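Local coordinates for protein 1-carboxybiuret hydrolase subunit AtzE (Pseudomonas sp., PDB 6C62) that hydrolyses 1-carboxybiuret to urea-1,3-dicarboxylate and ammonia, a step in the breakdown of atrazine, at residues G262-N267 against L367-T372; E382-N387 against P395-L400; Q402-A407 against G427-A432. All blocks are in the same frame, centred on the assembly; numbering follows the deposited sequence.

Overall arrangement
The three contacts follow one another along the chain, each closing before the next opens. Contacts 1 and 3 sit at the same mixed sheet, their centres about 9 Å apart. Their strands 366-370 and 426-432 are antiparallel neighbours there, and Ala369 O accepts a hydrogen bond from Gln429 N at 2.7 Å. Contact 2 involves strand 383-386 of a separate two-stranded hairpin. The centre of contact 2 is about 12 Å from that of contact 1 and about 16 Å from that of contact 3. Segment 395-400 joins them through Trp263 NE1–Leu399 O and Gln429 NE2–Leu400 O; Asn387 ND2–Asp266 O is a further tie. The side chains of Met397 and Gln429 lie about 9 and 11 Å from that of Ser174, probably the acyl-ester nucleophile.

Contact 1: G262-N267 against L367-T372; sequences GWFRDN and LIAPAT
Phe264 of helix 263-266 and Ala369 of strand 366-370 mark the closest backbone approach, with their CA atoms 6.3 Å apart. No hydrogen bond crosses the contact. The side chain of Phe264 leaves the helix toward the strand, and its CD1 touches Ala369 CB at 3.7 Å. The methyl meets the ring obliquely. With CG anti to the carbonyl carbon (chi1 -65°), the ring lies on the strand side of its own helix. Pro370 touches the backbone of Phe264 instead. The CG and CD methylenes of Pro370 lie against the Phe264 carbonyl oxygen, with CD 3.7 Å from Phe264 O. The short helix follows strand 257-260, the parallel neighbour of strand 366-370 in the large mixed sheet of the amidase fold. The contact therefore sets a connection at the end of one strand against the adjacent strand. Gly262 is the N-cap of the helix, and its O accepts from both Arg265 N and Asp266 N. On the other side of the phenyl plane from Ala369 CB, Trp263 CD1 sits 3.7 Å above the plane, over its centre. Asn267 ND2 lies over one face of the indole, offset toward the rim. The same nitrogen donates to Trp263 O at 2.9 Å, with an N-H...O angle of 155°. Asn267 N donates to that carbonyl too, so two bonds grip it. Trp263 NE1 donates to Leu399 O. Ala294 and Leu400 also touch Phe264.

Contact 2: E382-N387 against P395-L400; sequences EWIEVN and PAMGLL
Ile384 meets Ala396 and Met397 with no flat group between them; the one aromatic ring of the two segments, Trp383, belongs to the strand and takes no part in the contact. One face of its indole carries Glu382 CB, 3.4 Å above the plane and offset toward the rim. Trp383 also makes a cation-pi pair with Arg390 of the partner strand. Strands 383-386 and 389-392 form an antiparallel beta hairpin, and the chain runs from it into the short helix 393-396. The hairpin thus folds one side onto the residues that follow it. Ile384 and Val386 both point from that side toward segment 395-400, and Ile384 does the touching. Its CG1 branch sits between the backbone N and the carbonyl carbon (chi1 63°), and brings CD1 to 3.6 Å from Ala396 CB. Ala396 CB also lies close to CG1, so the methyl rests alongside the last bond of the isoleucine. Met397 starts in the other direction. Bends at chi2 and chi3 (-55° and 102°) turn its chain back, and only the terminal methyl reaches the strand. The chain crosses the Ile384 side chain obliquely. Phe127 and Ile374 also touch Met397, and its side chain is about 9 Å from that of Ser174, probably the acyl-ester nucleophile. Ala396 and Met397 themselves open a type I turn that ends at Leu399, with Leu399 N bonded to Ala396 O at 3.1 Å. At the hairpin turn, Asn387 ND2 donates to the backbone O of Asp266 and Ala268. At the centre of the contact, Met397 CE comes to 3.5 Å from Ile384 CD1.

Contact 3: Q402-A407 against G427-A432; sequences QPVSFA and GVQLIA
Val404 and Ile431 reach toward each other tip to tip, between helix 402-407 and strand 426-432. The helix packs on a face of the large mixed sheet of the amidase fold, and this pair joins the two. In Val404, CG1 is anti to the backbone N (chi1 179°), which places both methyls against Ile431. Val404 CG1 meets Ile431 CG2 at 3.7 Å, and Val404 CG2 meets Ile431 CD1 at 4.0 Å. Each branch of Ile431 thus has its own methyl partner. Ile431 CG1 is anti to the carbonyl carbon and carries CD1 to one valine methyl, while Ile431 CG2 serves the other. Val411 of the adjacent strand 411-416 also touches both residues. Gln429 points the same way as Ile431, two residues along the strand, and its amide lies beside Val404. NE2 donates hydrogen bonds to Pro370 O and Leu400 O, and OE1 accepts from Arg176 NH1, so both ends of the buried amide are satisfied. Beside this polar group Val404 makes a looser contact: its CG2 lies 4.3 Å from Gln429 OE1.

Contact 1: G262-N267 against L367-T372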
# COMPACT_ATOMS: atom_id res chain seq x y z
N GLY A 262 -9.14 7.81 -28.59
CA GLY A 262 -10.16 7.06 -27.85
C GLY A 262 -10.82 7.87 -26.75
O GLY A 262 -11.45 8.88 -27.05
N TRP A 263 -10.63 7.47 -25.49
CA TRP A 263 -11.20 8.16 -24.32
C TRP A 263 -10.94 9.68 -24.38
O TRP A 263 -11.82 10.49 -24.08
CB TRP A 263 -10.55 7.61 -23.03
CG TRP A 263 -10.92 8.34 -21.78
CD1 TRP A 263 -10.18 9.30 -21.16
CD2 TRP A 263 -12.09 8.16 -21.00
NE1 TRP A 263 -10.84 9.75 -20.04
CE2 TRP A 263 -12.01 9.06 -19.92
CE3 TRP A 263 -13.19 7.34 -21.11
CZ2 TRP A 263 -13.02 9.15 -18.95
CZ3 TRP A 263 -14.18 7.42 -20.13
CH2 TRP A 263 -14.10 8.34 -19.09
N PHE A 264 -9.73 10.04 -24.77
CA PHE A 264 -9.29 11.42 -24.79
C PHE A 264 -9.81 12.26 -25.99
O PHE A 264 -9.68 13.51 -25.99
CB PHE A 264 -7.78 11.48 -24.70
CG PHE A 264 -7.24 10.96 -23.42
CD1 PHE A 264 -7.12 11.80 -22.31
CD2 PHE A 264 -6.90 9.62 -23.28
CE1 PHE A 264 -6.63 11.30 -21.12
CE2 PHE A 264 -6.42 9.12 -22.08
CZ PHE A 264 -6.28 9.97 -21.02
N ARG A 265 -10.42 11.58 -26.96
CA ARG A 265 -11.20 12.26 -28.01
C ARG A 265 -12.69 12.24 -27.74
O ARG A 265 -13.39 13.29 -27.88
CB ARG A 265 -10.91 11.60 -29.35
CG ARG A 265 -11.51 12.41 -30.49
CD ARG A 265 -10.94 11.97 -31.81
NE ARG A 265 -11.65 12.60 -32.94
CZ ARG A 265 -11.46 13.87 -33.34
NH1 ARG A 265 -10.60 14.70 -32.71
NH2 ARG A 265 -12.13 14.30 -34.40
N ASP A 266 -13.20 11.07 -27.36
CA ASP A 266 -14.62 10.87 -27.02
C ASP A 266 -15.11 11.80 -25.90
O ASP A 266 -16.30 12.17 -25.89
CB ASP A 266 -14.86 9.46 -26.49
CG ASP A 266 -14.59 8.34 -27.52
OD1 ASP A 266 -14.36 8.62 -28.73
OD2 ASP A 266 -14.51 7.15 -27.05
N ASN A 267 -14.24 12.13 -24.92
CA ASN A 267 -14.62 13.01 -23.83
C ASN A 267 -14.12 14.47 -24.02
O ASN A 267 -14.05 15.24 -23.06
CB ASN A 267 -14.17 12.41 -22.52
CG ASN A 267 -14.86 11.09 -22.23
OD1 ASN A 267 -16.01 11.06 -21.82
ND2 ASN A 267 -14.16 10.00 -22.46
N LEU A 367 3.02 12.76 -24.79
CA LEU A 367 1.68 12.52 -25.31
C LEU A 367 0.80 13.70 -24.99
O LEU A 367 0.92 14.28 -23.90
CB LEU A 367 1.08 11.22 -24.78
CG LEU A 367 1.91 9.96 -25.18
CD1 LEU A 367 1.49 8.74 -24.38
CD2 LEU A 367 1.72 9.66 -26.66
N ILE A 368 -0.09 14.07 -25.93
CA ILE A 368 -0.90 15.26 -25.81
C ILE A 368 -2.38 14.91 -25.66
O ILE A 368 -2.96 14.11 -26.40
CB ILE A 368 -0.80 16.10 -27.09
CG1 ILE A 368 0.65 16.41 -27.40
CG2 ILE A 368 -1.57 17.41 -26.92
CD1 ILE A 368 0.76 17.03 -28.79
N ALA A 369 -3.02 15.58 -24.72
CA ALA A 369 -4.45 15.48 -24.52
C ALA A 369 -5.03 16.81 -24.09
O ALA A 369 -4.29 17.68 -23.66
CB ALA A 369 -4.72 14.43 -23.45
N PRO A 370 -6.35 16.96 -24.15
CA PRO A 370 -6.91 18.18 -23.58
C PRO A 370 -6.93 18.07 -22.07
O PRO A 370 -6.92 16.96 -21.52
CB PRO A 370 -8.34 18.24 -24.16
CG PRO A 370 -8.53 17.00 -25.02
CD PRO A 370 -7.40 16.06 -24.67
N ALA A 371 -6.90 19.21 -21.41
CA ALA A 371 -6.98 19.26 -19.95
C ALA A 371 -8.39 19.14 -19.39
O ALA A 371 -8.59 18.58 -18.29
CB ALA A 371 -6.34 20.54 -19.45
N THR A 372 -9.36 19.73 -20.06
CA THR A 372 -10.75 19.67 -19.62
C THR A 372 -11.62 19.45 -20.86
O THR A 372 -11.17 19.78 -21.97
CB THR A 372 -11.18 21.00 -18.92
OG1 THR A 372 -10.82 22.12 -19.74
CG2 THR A 372 -10.55 21.13 -17.59

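Contact 2: E382-N387 against P395-L400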
# COMPACT_ATOMS: atom_id res chain seq x y z
N GLU A 382 -25.16 22.47 -12.87
CA GLU A 382 -25.30 21.13 -12.39
C GLU A 382 -24.91 20.03 -13.39
O GLU A 382 -24.42 18.97 -12.98
CB GLU A 382 -26.72 20.90 -11.89
CG GLU A 382 -26.99 21.66 -10.59
CD GLU A 382 -26.37 20.95 -9.37
OE1 GLU A 382 -26.43 19.70 -9.29
OE2 GLU A 382 -25.79 21.63 -8.51
N TRP A 383 -25.23 20.27 -14.67
CA TRP A 383 -25.06 19.28 -15.74
C TRP A 383 -24.36 19.91 -16.92
O TRP A 383 -24.65 21.04 -17.24
CB TRP A 383 -26.38 18.60 -16.19
CG TRP A 383 -26.92 17.71 -15.13
CD1 TRP A 383 -26.49 16.45 -14.80
CD2 TRP A 383 -27.95 18.04 -14.19
NE1 TRP A 383 -27.18 15.99 -13.69
CE2 TRP A 383 -28.08 16.95 -13.30
CE3 TRP A 383 -28.74 19.17 -13.99
CZ2 TRP A 383 -29.03 16.95 -12.23
CZ3 TRP A 383 -29.68 19.17 -12.96
CH2 TRP A 383 -29.80 18.07 -12.07
N ILE A 384 -23.41 19.19 -17.53
CA ILE A 384 -22.81 19.63 -18.81
C ILE A 384 -23.03 18.59 -19.88
O ILE A 384 -23.33 17.44 -19.59
CB ILE A 384 -21.31 19.88 -18.67
CG1 ILE A 384 -20.55 18.59 -18.28
CG2 ILE A 384 -21.07 20.98 -17.63
CD1 ILE A 384 -19.06 18.72 -18.50
N GLU A 385 -22.90 18.99 -21.13
CA GLU A 385 -23.04 18.07 -22.24
C GLU A 385 -21.71 18.02 -22.99
O GLU A 385 -21.12 19.04 -23.32
CB GLU A 385 -24.17 18.57 -23.14
CG GLU A 385 -25.25 17.57 -23.56
CD GLU A 385 -26.10 18.18 -24.70
OE1 GLU A 385 -27.17 18.77 -24.41
OE2 GLU A 385 -25.65 18.18 -25.87
N VAL A 386 -21.22 16.81 -23.20
CA VAL A 386 -19.97 16.58 -23.93
C VAL A 386 -20.23 15.61 -25.08
O VAL A 386 -20.49 14.40 -24.83
CB VAL A 386 -18.88 15.99 -23.01
CG1 VAL A 386 -17.56 15.96 -23.79
CG2 VAL A 386 -18.72 16.81 -21.75
N ASN A 387 -20.18 16.14 -26.31
CA ASN A 387 -20.48 15.36 -27.53
C ASN A 387 -21.77 14.53 -27.38
O ASN A 387 -21.79 13.30 -27.58
CB ASN A 387 -19.31 14.49 -27.93
CG ASN A 387 -18.02 15.28 -28.06
OD1 ASN A 387 -17.94 16.39 -28.68
ND2 ASN A 387 -16.98 14.74 -27.47
N PRO A 395 -18.00 16.34 -11.16
CA PRO A 395 -17.03 15.26 -11.53
C PRO A 395 -16.51 15.32 -12.96
O PRO A 395 -15.37 14.96 -13.23
CB PRO A 395 -17.85 14.01 -11.36
CG PRO A 395 -18.89 14.40 -10.34
CD PRO A 395 -19.28 15.79 -10.67
N ALA A 396 -17.35 15.77 -13.88
CA ALA A 396 -16.99 15.74 -15.31
C ALA A 396 -15.78 16.56 -15.69
O ALA A 396 -15.14 16.21 -16.70
CB ALA A 396 -18.14 16.19 -16.16
N MET A 397 -15.52 17.67 -14.98
CA MET A 397 -14.37 18.53 -15.29
C MET A 397 -13.04 17.72 -15.29
O MET A 397 -12.08 18.12 -15.94
CB MET A 397 -14.28 19.71 -14.31
CG MET A 397 -15.29 20.85 -14.50
SD MET A 397 -15.26 21.54 -16.18
CE MET A 397 -16.69 20.71 -16.77
N GLY A 398 -12.98 16.61 -14.54
CA GLY A 398 -11.74 15.79 -14.47
C GLY A 398 -11.68 14.54 -15.31
O GLY A 398 -10.80 13.69 -15.14
N LEU A 399 -12.63 14.38 -16.23
CA LEU A 399 -12.66 13.19 -17.09
C LEU A 399 -11.31 12.86 -17.80
O LEU A 399 -10.95 11.69 -17.97
CB LEU A 399 -13.78 13.37 -18.16
CG LEU A 399 -15.23 13.11 -17.72
CD1 LEU A 399 -16.20 13.57 -18.80
CD2 LEU A 399 -15.52 11.66 -17.38
N LEU A 400 -10.64 13.89 -18.29
CA LEU A 400 -9.41 13.78 -19.05
C LEU A 400 -8.13 13.81 -18.18
O LEU A 400 -7.07 13.35 -18.61
CB LEU A 400 -9.33 14.90 -20.05
CG LEU A 400 -10.53 14.94 -21.02
CD1 LEU A 400 -10.52 16.19 -21.89
CD2 LEU A 400 -10.55 13.68 -21.86

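Contact 3: Q402-A407 against G427-A432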
# COMPACT_ATOMS: atom_id res chain seq x y z
N GLN A 402 -8.03 12.59 -14.79
CA GLN A 402 -8.05 11.54 -13.79
C GLN A 402 -7.28 10.25 -14.16
O GLN A 402 -6.58 9.72 -13.31
CB GLN A 402 -9.51 11.24 -13.37
CG GLN A 402 -9.62 10.39 -12.11
CD GLN A 402 -10.92 10.55 -11.34
OE1 GLN A 402 -11.91 11.00 -11.90
NE2 GLN A 402 -10.91 10.31 -10.03
N PRO A 403 -7.33 9.81 -15.41
CA PRO A 403 -6.52 8.59 -15.77
C PRO A 403 -5.00 8.82 -15.66
O PRO A 403 -4.26 7.90 -15.37
CB PRO A 403 -6.89 8.35 -17.24
CG PRO A 403 -8.21 9.08 -17.47
CD PRO A 403 -8.16 10.26 -16.54
N VAL A 404 -4.55 10.04 -15.87
CA VAL A 404 -3.12 10.34 -15.98
C VAL A 404 -2.42 10.48 -14.63
O VAL A 404 -1.34 9.91 -14.39
CB VAL A 404 -2.92 11.63 -16.83
CG1 VAL A 404 -1.44 11.95 -16.94
CG2 VAL A 404 -3.59 11.48 -18.21
N SER A 405 -3.04 11.20 -13.70
CA SER A 405 -2.54 11.28 -12.34
C SER A 405 -2.54 9.93 -11.60
O SER A 405 -1.76 9.73 -10.70
CB SER A 405 -3.30 12.37 -11.56
OG SER A 405 -4.64 12.32 -11.90
N PHE A 406 -3.37 8.99 -12.03
CA PHE A 406 -3.45 7.70 -11.36
C PHE A 406 -2.15 6.87 -11.55
O PHE A 406 -1.72 6.15 -10.67
CB PHE A 406 -4.66 6.95 -11.85
CG PHE A 406 -4.97 5.72 -11.04
CD1 PHE A 406 -5.11 5.82 -9.65
CD2 PHE A 406 -5.09 4.48 -11.64
CE1 PHE A 406 -5.34 4.67 -8.88
CE2 PHE A 406 -5.30 3.36 -10.86
CZ PHE A 406 -5.49 3.45 -9.51
N ALA A 407 -1.56 7.04 -12.75
CA ALA A 407 -0.25 6.52 -13.06
C ALA A 407 0.87 7.39 -12.53
O ALA A 407 2.03 6.94 -12.49
CB ALA A 407 -0.10 6.32 -14.55
N GLY A 427 -6.98 24.35 -21.70
CA GLY A 427 -5.62 23.91 -21.58
C GLY A 427 -5.34 22.62 -22.33
O GLY A 427 -6.27 21.83 -22.62
N VAL A 428 -4.05 22.42 -22.62
CA VAL A 428 -3.57 21.16 -23.16
C VAL A 428 -2.62 20.50 -22.17
O VAL A 428 -1.70 21.15 -21.66
CB VAL A 428 -2.89 21.41 -24.54
CG1 VAL A 428 -1.59 22.14 -24.40
CG2 VAL A 428 -2.59 20.10 -25.22
N GLN A 429 -2.81 19.19 -21.95
CA GLN A 429 -1.87 18.39 -21.14
C GLN A 429 -0.72 17.91 -22.03
O GLN A 429 -0.95 17.28 -23.08
CB GLN A 429 -2.56 17.15 -20.56
CG GLN A 429 -3.73 17.42 -19.63
CD GLN A 429 -4.25 16.15 -18.96
OE1 GLN A 429 -3.71 15.74 -17.93
NE2 GLN A 429 -5.32 15.55 -19.51
N LEU A 430 0.50 18.19 -21.60
CA LEU A 430 1.72 17.63 -22.18
C LEU A 430 2.26 16.63 -21.16
O LEU A 430 2.73 17.00 -20.07
CB LEU A 430 2.71 18.75 -22.44
CG LEU A 430 2.16 19.94 -23.27
CD1 LEU A 430 3.13 21.09 -23.24
CD2 LEU A 430 1.89 19.52 -24.68
N ILE A 431 2.12 15.34 -21.47
CA ILE A 431 2.28 14.24 -20.51
C ILE A 431 3.56 13.54 -20.88
O ILE A 431 3.76 13.20 -22.06
CB ILE A 431 1.13 13.23 -20.59
CG1 ILE A 431 -0.22 13.92 -20.53
CG2 ILE A 431 1.21 12.19 -19.50
CD1 ILE A 431 -1.39 13.14 -21.07
N ALA A 432 4.39 13.27 -19.90
CA ALA A 432 5.60 12.47 -20.10
C ALA A 432 5.67 11.33 -19.11
O ALA A 432 4.85 11.22 -18.19
CB ALA A 432 6.83 13.38 -19.97